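Local coordinates for protein desulfoferrodoxin (Rbo) (Treponema pallidum subsp. pallidum str. Nichols, PDB 1Y07) that probably reduces superoxide to hydrogen peroxide at a mononuclear iron centre, at residues B[50-55]-B[113-118]; B[61-66]-B[81-86]; B[70-75]-B[92-97]; B[74-79]-B[118-123]. One frame throughout, in Å; residues are numbered along the deposited sequence.

Interaction 1: residues B[50-55]-B[113-118]; sequences HIPVVE and LEAYEF. With FE (Fe (III) ion), chain H.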
# COMPACT_ATOMS: atom_id res chain seq x y z
N HIS B 50 -21.74 -3.77 -0.39
CA HIS B 50 -20.34 -3.86 0.11
C HIS B 50 -19.30 -4.50 -0.80
O HIS B 50 -18.12 -4.14 -0.67
CB HIS B 50 -20.25 -4.50 1.52
CG HIS B 50 -20.82 -3.64 2.61
ND1 HIS B 50 -22.15 -3.72 3.01
CD2 HIS B 50 -20.27 -2.64 3.35
CE1 HIS B 50 -22.37 -2.81 3.95
NE2 HIS B 50 -21.26 -2.10 4.13
N ILE B 51 -19.68 -5.42 -1.69
CA ILE B 51 -18.68 -6.00 -2.62
C ILE B 51 -18.22 -4.98 -3.68
O ILE B 51 -19.05 -4.47 -4.42
CB ILE B 51 -19.20 -7.28 -3.30
CG1 ILE B 51 -19.35 -8.38 -2.25
CG2 ILE B 51 -18.29 -7.70 -4.46
CD1 ILE B 51 -19.75 -9.63 -2.80
N PRO B 52 -16.91 -4.74 -3.79
CA PRO B 52 -16.36 -3.81 -4.77
C PRO B 52 -16.56 -4.34 -6.20
O PRO B 52 -16.35 -5.53 -6.47
CB PRO B 52 -14.86 -3.68 -4.39
CG PRO B 52 -14.57 -4.74 -3.49
CD PRO B 52 -15.84 -5.34 -2.98
N VAL B 53 -17.06 -3.45 -7.07
CA VAL B 53 -17.17 -3.69 -8.48
C VAL B 53 -16.00 -3.02 -9.16
O VAL B 53 -15.79 -1.83 -8.97
CB VAL B 53 -18.54 -3.13 -9.05
CG1 VAL B 53 -18.56 -3.07 -10.58
CG2 VAL B 53 -19.72 -3.96 -8.52
N VAL B 54 -15.28 -3.77 -9.99
CA VAL B 54 -14.09 -3.30 -10.69
C VAL B 54 -14.40 -3.08 -12.18
O VAL B 54 -15.01 -3.92 -12.82
CB VAL B 54 -12.88 -4.30 -10.48
CG1 VAL B 54 -11.63 -3.82 -11.18
CG2 VAL B 54 -12.63 -4.50 -8.97
N GLU B 55 -14.00 -1.93 -12.70
CA GLU B 55 -14.28 -1.54 -14.09
C GLU B 55 -13.00 -0.97 -14.68
O GLU B 55 -12.57 0.11 -14.29
CB GLU B 55 -15.37 -0.50 -14.16
CG GLU B 55 -16.74 -0.99 -13.72
CD GLU B 55 -17.82 0.06 -13.85
OE1 GLU B 55 -17.49 1.26 -14.10
OE2 GLU B 55 -19.00 -0.32 -13.70
N LEU B 113 -5.66 -7.51 -10.00
CA LEU B 113 -6.00 -8.84 -9.45
C LEU B 113 -7.25 -8.82 -8.58
O LEU B 113 -8.12 -9.68 -8.72
CB LEU B 113 -4.85 -9.44 -8.65
CG LEU B 113 -3.62 -9.83 -9.47
CD1 LEU B 113 -2.50 -10.27 -8.54
CD2 LEU B 113 -3.93 -10.95 -10.49
N GLU B 114 -7.34 -7.89 -7.65
CA GLU B 114 -8.39 -7.91 -6.62
C GLU B 114 -8.54 -6.54 -5.98
O GLU B 114 -7.58 -5.81 -5.85
CB GLU B 114 -8.08 -8.96 -5.54
CG GLU B 114 -9.21 -9.23 -4.56
CD GLU B 114 -9.05 -10.56 -3.80
OE1 GLU B 114 -10.07 -11.16 -3.37
OE2 GLU B 114 -7.90 -11.01 -3.64
N ALA B 115 -9.76 -6.22 -5.60
CA ALA B 115 -10.06 -4.99 -4.89
C ALA B 115 -10.64 -5.33 -3.54
O ALA B 115 -11.33 -6.34 -3.42
CB ALA B 115 -11.03 -4.13 -5.67
N TYR B 116 -10.39 -4.46 -2.55
CA TYR B 116 -10.81 -4.60 -1.15
C TYR B 116 -11.33 -3.25 -0.70
O TYR B 116 -10.77 -2.27 -1.07
CB TYR B 116 -9.66 -5.04 -0.23
CG TYR B 116 -8.87 -6.22 -0.75
CD1 TYR B 116 -7.92 -6.04 -1.74
CD2 TYR B 116 -9.09 -7.52 -0.27
CE1 TYR B 116 -7.17 -7.11 -2.23
CE2 TYR B 116 -8.34 -8.59 -0.75
CZ TYR B 116 -7.40 -8.36 -1.75
OH TYR B 116 -6.64 -9.39 -2.32
N GLU B 117 -12.44 -3.22 0.03
CA GLU B 117 -13.01 -1.96 0.58
C GLU B 117 -13.31 -2.15 2.04
O GLU B 117 -13.70 -3.24 2.45
CB GLU B 117 -14.25 -1.49 -0.18
CG GLU B 117 -15.48 -2.37 -0.01
CD GLU B 117 -16.34 -2.06 1.22
OE1 GLU B 117 -17.37 -2.75 1.42
OE2 GLU B 117 -16.02 -1.19 2.01
N PHE B 118 -13.10 -1.11 2.84
CA PHE B 118 -13.45 -1.12 4.25
C PHE B 118 -14.62 -0.18 4.57
O PHE B 118 -14.52 1.03 4.34
CB PHE B 118 -12.23 -0.68 5.10
CG PHE B 118 -12.52 -0.63 6.60
CD1 PHE B 118 -12.81 -1.78 7.30
CD2 PHE B 118 -12.51 0.57 7.29
CE1 PHE B 118 -13.09 -1.73 8.66
CE2 PHE B 118 -12.78 0.62 8.66
CZ PHE B 118 -13.07 -0.52 9.33
FE FE H . -21.46 -0.47 5.67

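Interaction 2: residues B[61-66]-B[81-86]; sequences VKVKVG and VCLKTR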
# COMPACT_ATOMS: atom_id res chain seq x y z
N VAL B 61 -8.48 1.88 -13.41
CA VAL B 61 -9.34 0.89 -12.75
C VAL B 61 -10.21 1.66 -11.81
O VAL B 61 -9.71 2.27 -10.86
CB VAL B 61 -8.49 -0.10 -11.92
CG1 VAL B 61 -9.41 -1.05 -11.11
CG2 VAL B 61 -7.51 -0.89 -12.79
N LYS B 62 -11.51 1.68 -12.07
CA LYS B 62 -12.47 2.35 -11.21
C LYS B 62 -13.05 1.30 -10.31
O LYS B 62 -13.42 0.21 -10.78
CB LYS B 62 -13.56 2.99 -12.03
CG LYS B 62 -14.57 3.87 -11.28
CD LYS B 62 -15.75 4.21 -12.18
CE LYS B 62 -15.84 5.70 -12.50
NZ LYS B 62 -17.26 6.09 -12.83
N VAL B 63 -13.10 1.59 -9.02
CA VAL B 63 -13.71 0.68 -8.07
C VAL B 63 -14.95 1.31 -7.45
O VAL B 63 -14.87 2.37 -6.89
CB VAL B 63 -12.76 0.28 -6.96
CG1 VAL B 63 -13.50 -0.64 -6.00
CG2 VAL B 63 -11.48 -0.38 -7.55
N LYS B 64 -16.09 0.64 -7.56
CA LYS B 64 -17.37 1.18 -7.04
C LYS B 64 -17.92 0.27 -5.93
O LYS B 64 -17.90 -0.94 -6.09
CB LYS B 64 -18.45 1.25 -8.13
CG LYS B 64 -18.04 1.76 -9.53
CD LYS B 64 -19.26 1.70 -10.46
CE LYS B 64 -20.25 2.78 -10.09
NZ LYS B 64 -19.56 4.06 -9.79
N VAL B 65 -18.37 0.86 -4.82
CA VAL B 65 -18.78 0.06 -3.67
C VAL B 65 -20.27 0.22 -3.64
O VAL B 65 -20.80 1.30 -3.32
CB VAL B 65 -18.03 0.44 -2.36
CG1 VAL B 65 -18.43 -0.49 -1.18
CG2 VAL B 65 -16.54 0.30 -2.61
N GLY B 66 -20.89 -0.90 -4.01
CA GLY B 66 -22.05 -0.90 -4.82
C GLY B 66 -22.02 -1.41 -6.25
O GLY B 66 -21.63 -0.69 -7.18
N VAL B 81 -10.32 2.03 -0.27
CA VAL B 81 -10.29 0.93 -1.21
C VAL B 81 -8.82 0.61 -1.44
O VAL B 81 -8.00 1.53 -1.62
CB VAL B 81 -10.98 1.28 -2.57
CG1 VAL B 81 -10.75 0.20 -3.60
CG2 VAL B 81 -12.47 1.57 -2.33
N CYS B 82 -8.50 -0.67 -1.43
CA CYS B 82 -7.16 -1.19 -1.70
C CYS B 82 -7.23 -2.04 -2.97
O CYS B 82 -8.17 -2.81 -3.15
CB CYS B 82 -6.68 -2.00 -0.50
SG CYS B 82 -5.13 -2.88 -0.73
N LEU B 83 -6.25 -1.91 -3.85
CA LEU B 83 -6.16 -2.66 -5.07
C LEU B 83 -4.91 -3.46 -5.05
O LEU B 83 -3.82 -2.92 -4.80
CB LEU B 83 -6.11 -1.69 -6.25
CG LEU B 83 -6.51 -2.23 -7.60
CD1 LEU B 83 -7.91 -2.66 -7.64
CD2 LEU B 83 -6.16 -1.17 -8.67
N LYS B 84 -5.04 -4.76 -5.25
CA LYS B 84 -3.89 -5.58 -5.48
C LYS B 84 -3.79 -5.78 -7.00
O LYS B 84 -4.78 -6.10 -7.62
CB LYS B 84 -4.01 -6.95 -4.80
CG LYS B 84 -2.85 -7.84 -5.25
CD LYS B 84 -2.70 -9.11 -4.46
CE LYS B 84 -3.72 -10.12 -4.76
NZ LYS B 84 -3.42 -11.35 -3.98
N THR B 85 -2.61 -5.57 -7.56
CA THR B 85 -2.33 -5.78 -8.96
C THR B 85 -1.18 -6.77 -9.06
O THR B 85 -0.57 -7.17 -8.05
CB THR B 85 -1.97 -4.48 -9.70
OG1 THR B 85 -0.71 -3.97 -9.24
CG2 THR B 85 -2.97 -3.34 -9.38
N ARG B 86 -0.87 -7.17 -10.30
CA ARG B 86 0.22 -8.10 -10.55
C ARG B 86 1.55 -7.56 -10.04
O ARG B 86 2.36 -8.32 -9.48
CB ARG B 86 0.29 -8.48 -12.04
CG ARG B 86 -0.81 -9.53 -12.43
CD ARG B 86 -0.49 -10.41 -13.66
NE ARG B 86 -0.19 -11.80 -13.26
CZ ARG B 86 0.07 -12.81 -14.10
NH1 ARG B 86 0.08 -12.63 -15.44
NH2 ARG B 86 0.33 -14.04 -13.62

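Interaction 3: residues B[70-75]-B[92-97]; sequences HPMTPE and KELPVD. With FE (Fe (III) ion), chain H.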
# COMPACT_ATOMS: atom_id res chain seq x y z
N HIS B 70 -23.23 2.24 -1.82
CA HIS B 70 -23.14 2.26 -0.36
C HIS B 70 -23.23 3.68 0.17
O HIS B 70 -22.75 4.61 -0.48
CB HIS B 70 -21.79 1.67 0.07
CG HIS B 70 -21.65 1.46 1.55
ND1 HIS B 70 -21.45 2.50 2.45
CD2 HIS B 70 -21.69 0.33 2.29
CE1 HIS B 70 -21.36 2.01 3.67
NE2 HIS B 70 -21.49 0.69 3.60
N PRO B 71 -23.79 3.85 1.36
CA PRO B 71 -23.77 5.12 2.08
C PRO B 71 -22.38 5.76 2.22
O PRO B 71 -21.41 5.09 2.49
CB PRO B 71 -24.30 4.74 3.46
CG PRO B 71 -25.21 3.62 3.20
CD PRO B 71 -24.58 2.83 2.09
N MET B 72 -22.36 7.07 2.03
CA MET B 72 -21.22 7.88 2.35
C MET B 72 -21.68 9.05 3.25
O MET B 72 -21.88 10.20 2.78
CB MET B 72 -20.57 8.37 1.06
CG MET B 72 -20.01 7.27 0.17
SD MET B 72 -18.57 6.49 0.89
CE MET B 72 -17.40 7.72 0.73
N THR B 73 -21.88 8.72 4.53
CA THR B 73 -22.25 9.67 5.59
C THR B 73 -21.26 9.60 6.74
O THR B 73 -20.55 8.61 6.88
CB THR B 73 -23.64 9.33 6.17
OG1 THR B 73 -23.56 8.15 6.98
CG2 THR B 73 -24.63 8.97 5.07
N PRO B 74 -21.25 10.59 7.63
CA PRO B 74 -20.27 10.57 8.74
C PRO B 74 -20.40 9.35 9.66
O PRO B 74 -19.41 8.93 10.25
CB PRO B 74 -20.57 11.87 9.50
CG PRO B 74 -21.30 12.74 8.52
CD PRO B 74 -22.13 11.78 7.70
N GLU B 75 -21.59 8.78 9.78
CA GLU B 75 -21.82 7.66 10.72
C GLU B 75 -21.61 6.29 10.06
O GLU B 75 -21.32 5.29 10.73
CB GLU B 75 -23.24 7.75 11.31
CG GLU B 75 -23.62 9.11 11.89
CD GLU B 75 -24.09 10.13 10.83
OE1 GLU B 75 -25.09 9.87 10.13
OE2 GLU B 75 -23.46 11.20 10.71
N LYS B 92 -6.23 3.94 -1.51
CA LYS B 92 -6.71 5.32 -1.44
C LYS B 92 -7.86 5.42 -0.48
O LYS B 92 -8.82 4.64 -0.53
CB LYS B 92 -7.21 5.79 -2.85
CG LYS B 92 -6.11 5.96 -3.88
CD LYS B 92 -6.61 6.48 -5.24
CE LYS B 92 -5.51 7.08 -6.08
NZ LYS B 92 -6.00 7.69 -7.27
N GLU B 93 -7.78 6.41 0.40
CA GLU B 93 -8.91 6.74 1.26
C GLU B 93 -9.96 7.48 0.43
O GLU B 93 -9.62 8.20 -0.50
CB GLU B 93 -8.45 7.56 2.45
CG GLU B 93 -7.51 6.76 3.32
CD GLU B 93 -6.91 7.50 4.52
OE1 GLU B 93 -6.93 8.75 4.52
OE2 GLU B 93 -6.39 6.82 5.45
N LEU B 94 -11.22 7.30 0.74
CA LEU B 94 -12.32 7.98 0.05
C LEU B 94 -12.82 9.24 0.84
O LEU B 94 -13.04 9.14 2.04
CB LEU B 94 -13.49 7.00 -0.07
CG LEU B 94 -13.49 6.19 -1.37
CD1 LEU B 94 -12.39 5.16 -1.44
CD2 LEU B 94 -14.81 5.48 -1.52
N PRO B 95 -12.97 10.40 0.19
CA PRO B 95 -13.61 11.56 0.85
C PRO B 95 -15.00 11.17 1.30
O PRO B 95 -15.76 10.64 0.48
CB PRO B 95 -13.65 12.61 -0.27
CG PRO B 95 -12.50 12.24 -1.13
CD PRO B 95 -12.53 10.75 -1.16
N VAL B 96 -15.29 11.40 2.58
CA VAL B 96 -16.55 10.91 3.20
C VAL B 96 -17.79 11.54 2.57
O VAL B 96 -18.88 10.94 2.55
CB VAL B 96 -16.57 11.13 4.73
CG1 VAL B 96 -16.79 12.61 5.07
CG2 VAL B 96 -17.66 10.25 5.38
N ASP B 97 -17.61 12.75 2.02
CA ASP B 97 -18.73 13.46 1.37
C ASP B 97 -18.78 13.35 -0.17
O ASP B 97 -19.51 14.08 -0.84
CB ASP B 97 -18.75 14.92 1.83
CG ASP B 97 -17.45 15.64 1.58
OD1 ASP B 97 -16.39 14.97 1.39
OD2 ASP B 97 -17.39 16.89 1.54
FE FE H . -21.46 -0.47 5.67

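Interaction 4: residues B[74-79]-B[118-123]; sequences PEHYIA and FCNLHG. With FE (Fe (III) ion), chain H.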
# COMPACT_ATOMS: atom_id res chain seq x y z
N PRO B 74 -21.25 10.59 7.63
CA PRO B 74 -20.27 10.57 8.74
C PRO B 74 -20.40 9.35 9.66
O PRO B 74 -19.41 8.93 10.25
CB PRO B 74 -20.57 11.87 9.50
CG PRO B 74 -21.30 12.74 8.52
CD PRO B 74 -22.13 11.78 7.70
N GLU B 75 -21.59 8.78 9.78
CA GLU B 75 -21.82 7.66 10.72
C GLU B 75 -21.61 6.29 10.06
O GLU B 75 -21.32 5.29 10.73
CB GLU B 75 -23.24 7.75 11.31
CG GLU B 75 -23.62 9.11 11.89
CD GLU B 75 -24.09 10.13 10.83
OE1 GLU B 75 -25.09 9.87 10.13
OE2 GLU B 75 -23.46 11.20 10.71
N HIS B 76 -21.76 6.27 8.74
CA HIS B 76 -21.68 5.08 7.91
C HIS B 76 -21.10 5.40 6.54
O HIS B 76 -21.74 6.05 5.70
CB HIS B 76 -23.06 4.48 7.78
CG HIS B 76 -23.07 3.10 7.23
ND1 HIS B 76 -24.20 2.53 6.69
CD2 HIS B 76 -22.09 2.17 7.13
CE1 HIS B 76 -23.92 1.30 6.30
NE2 HIS B 76 -22.65 1.06 6.55
N TYR B 77 -19.87 4.94 6.31
CA TYR B 77 -19.12 5.33 5.10
C TYR B 77 -18.11 4.26 4.68
O TYR B 77 -17.69 3.42 5.50
CB TYR B 77 -18.39 6.65 5.37
CG TYR B 77 -17.47 6.61 6.57
CD1 TYR B 77 -16.15 6.24 6.42
CD2 TYR B 77 -17.92 6.92 7.85
CE1 TYR B 77 -15.29 6.17 7.53
CE2 TYR B 77 -17.07 6.84 8.97
CZ TYR B 77 -15.74 6.47 8.79
OH TYR B 77 -14.85 6.41 9.84
N ILE B 78 -17.72 4.31 3.41
CA ILE B 78 -16.54 3.54 2.93
C ILE B 78 -15.29 4.37 3.17
O ILE B 78 -15.13 5.47 2.63
CB ILE B 78 -16.65 3.19 1.43
CG1 ILE B 78 -17.98 2.47 1.12
CG2 ILE B 78 -15.46 2.35 1.02
CD1 ILE B 78 -18.29 1.32 2.08
N ALA B 79 -14.37 3.82 3.93
CA ALA B 79 -13.18 4.53 4.38
C ALA B 79 -12.10 4.55 3.32
O ALA B 79 -11.48 5.59 3.09
CB ALA B 79 -12.65 3.89 5.59
N PHE B 118 -13.10 -1.11 2.84
CA PHE B 118 -13.45 -1.12 4.25
C PHE B 118 -14.62 -0.18 4.57
O PHE B 118 -14.52 1.03 4.34
CB PHE B 118 -12.23 -0.68 5.10
CG PHE B 118 -12.52 -0.63 6.60
CD1 PHE B 118 -12.81 -1.78 7.30
CD2 PHE B 118 -12.51 0.57 7.29
CE1 PHE B 118 -13.09 -1.73 8.66
CE2 PHE B 118 -12.78 0.62 8.66
CZ PHE B 118 -13.07 -0.52 9.33
N CYS B 119 -15.68 -0.75 5.13
CA CYS B 119 -16.79 0.04 5.67
C CYS B 119 -16.60 0.19 7.19
O CYS B 119 -16.25 -0.75 7.89
CB CYS B 119 -18.11 -0.62 5.34
SG CYS B 119 -19.49 -0.01 6.36
N ASN B 120 -16.82 1.38 7.71
CA ASN B 120 -16.50 1.65 9.11
C ASN B 120 -17.40 0.85 10.04
O ASN B 120 -17.01 0.52 11.16
CB ASN B 120 -16.58 3.15 9.40
CG ASN B 120 -17.99 3.60 9.69
OD1 ASN B 120 -18.87 3.57 8.82
ND2 ASN B 120 -18.19 4.07 10.92
N LEU B 121 -18.57 0.50 9.54
CA LEU B 121 -19.52 -0.31 10.31
C LEU B 121 -19.52 -1.80 9.95
O LEU B 121 -19.82 -2.62 10.80
CB LEU B 121 -20.94 0.25 10.18
CG LEU B 121 -21.18 1.68 10.70
CD1 LEU B 121 -22.65 1.96 10.76
CD2 LEU B 121 -20.53 1.93 12.08
N HIS B 122 -19.23 -2.16 8.70
CA HIS B 122 -19.37 -3.55 8.23
C HIS B 122 -18.03 -4.26 7.90
O HIS B 122 -18.01 -5.45 7.51
CB HIS B 122 -20.29 -3.62 7.00
CG HIS B 122 -21.71 -3.22 7.27
ND1 HIS B 122 -22.18 -1.94 7.04
CD2 HIS B 122 -22.76 -3.93 7.73
CE1 HIS B 122 -23.46 -1.88 7.36
NE2 HIS B 122 -23.84 -3.07 7.78
N GLY B 123 -16.90 -3.58 8.06
CA GLY B 123 -15.61 -4.22 7.85
C GLY B 123 -15.14 -4.37 6.39
O GLY B 123 -15.61 -3.66 5.49
FE FE H . -21.46 -0.47 5.67

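Interaction 1: residues B[50-55]-B[113-118]
Glu117 lays its carboxylate along the edge of the His50 ring, nearly coplanar with it at 19°, with OE1 3.5 Å from His50 CD2. Its CG takes the crowded position between backbone N and carbonyl carbon (chi1 68°) and the chain bends at chi2, which brings OE1 to within 2.6 Å of His50 O. Two oxygens so close suggest that the buried acid is protonated; glutamate suits the spot because its bent chain reaches this carbonyl and, if protonated, could donate to it. The imidazole itself is set from elsewhere: ND1 bonds to Ala46 O, leaving NE2 to bind the iron at 2.3 Å. Farther from the metal the contact turns apolar and small. Ala115 CB fits between Pro52 CB, 4.1 Å away, and Val54 CG2, 3.7 Å away, and the Pro52 ring also sets CG over Ala115 O at 3.6 Å. A bare methyl lets the strands approach to 7.4 Å, their directions crossing at 139°. Strand 52-57 is an outer strand of the three-stranded sheet, while 112-119 runs inside the four-stranded one, so the contact spans the two layers of a beta sandwich, with Val61, Val63 and Val65 of strand 60-65 alongside.

Interaction 2: residues B[61-66]-B[81-86]
In the core of the immunoglobulin-like beta sandwich, characteristic of the E-set clan, strands 60-65 and 78-85 face each other from different sheets, and side chains alone join them. Val61, Val63 and Val65 form a row of bumps on one face of their strand; Val81 and Leu83 rise from the other sheet to meet them. The clearest hollow is the fork of Leu83, which receives Val61 CG1, 4.1 Å from both CD1 and CD2, while CD1 also lies 4.2 Å from Val63 CG2. Val81 meets Val63 head-on and reaches only loosely to Val65, their CG2 atoms 4.3 Å apart. Valine suits the first strand because its branch at CB gives a broad, stiff knob close to the backbone; the longer leucine suits its end of the contact, where the backbones stand wider apart. The strand axes, 9.2 Å apart at closest, run at 136° to each other. Val102 and Phe104 flank Val81, completing the filling, whereas Lys64 belongs to the other face of its strand and pairs with Glu101 in a salt bridge. The tightest meeting is tip to tip: Val81 CG1 presses on the isopropyl head of Val63, 3.7 Å from CG1 and 3.9 Å from CB.

Interaction 3: residues B[70-75]-B[92-97]
Two backbone carbonyl oxygens, Met72 O and Val96 O, stand only 3.1 Å apart, an approach of two acceptors that gains nothing from hydrogen bonding and marks how closely the two segments are pressed together. The rest of the contact is made by carbon. Met72 has CG anti to its carbonyl carbon (chi1 -63°) and is bent again at chi2 and chi3, so the chain curls across the turn: CB lies 3.4 Å from Val96 O, and the terminal CE meets Pro95 O at 3.4 Å while touching Leu94 CB and CD2. Methionine suits this place because its unbranched chain can bend at successive torsions; its SD lies against Ile78 N of the following strand. From the other segment, Val96 holds CG2 anti to its backbone N, laying that methyl 3.6 Å from Thr73 O and beside Pro74. Both segments belong to the metal end of the beta sandwich: residues 70-75 lead into strand 78-85, while residues 92-97 carry the end of strand 88-93 and the loop after it. At the start of the first segment His70 NE2 binds the iron at 2.4 Å, and the ring's rotation is fixed from its far nitrogen. ND1 donates to Pro71 O at 2.6 Å (156° at the hydrogen), the oxygen lying in the ring plane and offering a lone pair, while Pro71 CD rests over one ring face. Such a bond would be expected to make the imidazole a stronger donor to iron. Thr73 OG1 bonds to His76 O, tying this loop to the next iron ligand, and Glu93 forms a salt bridge with Arg3 of the second subunit.

Interaction 4: residues B[74-79]-B[118-123]
Three first torsions bring the ligands together: His76 CG and Cys119 SG each stand anti to their backbone N (chi1 -167° and 163°), and His122 CG stands anti to its carbonyl carbon (-64°). The iron is thereby bound by His76 NE2, Cys119 SG and His122 ND1, each at 2.1 Å. The two imidazoles meet rim to rim, and the sulfur lies in plane at the edge of the His76 ring. Leu121 lays CD1 over a face of that ring, 4.0 Å from its centroid, a CH-pi contact. Asn120 anchors the loop: OD1 accepts Tyr77 N at 3.0 Å from above its carbonyl plane, ND2 reaches Glu75 O weakly, and CB makes a CH-pi contact over the Tyr77 ring, with the amide stacked nearly parallel to it. The backbone hydrogen bonds Asn120 N to Tyr77 O (3.1 Å) and Ala79 N to Phe118 O (2.8 Å) flank the antiparallel non-hydrogen-bonded pair Ile78 and Cys119. Weak bonds from Leu121 N and His122 N point at the thiolate sulfur and may temper its donation to the metal. With His50 and His70, four histidines and one axial cysteine make the square-pyramidal Fe(His)4(Cys) centre of superoxide reductases.

How the interactions relate
Interactions 1 and 2 lie in the buried core and both bridge the two sheets of the sandwich, through neighbouring strands on each side; interactions 3 and 4 lie nearer the surface at the metal end. Interaction 2 is wholly aliphatic, whereas interaction 1 passes from apolar to polar as it nears the iron. Interaction 4 alone pairs backbones within a sheet, and interaction 3 joins a loop to a strand end by carbon-to-oxygen and apolar contacts. The iron ties 1, 3 and 4 together, since each supplies at least one ligand. Strand 112-119 serves both 1 and 4, and strand 78-85 both 2 and 4; Ile78 of interaction 4 packs against Glu117, Val65 and His70 of the other three.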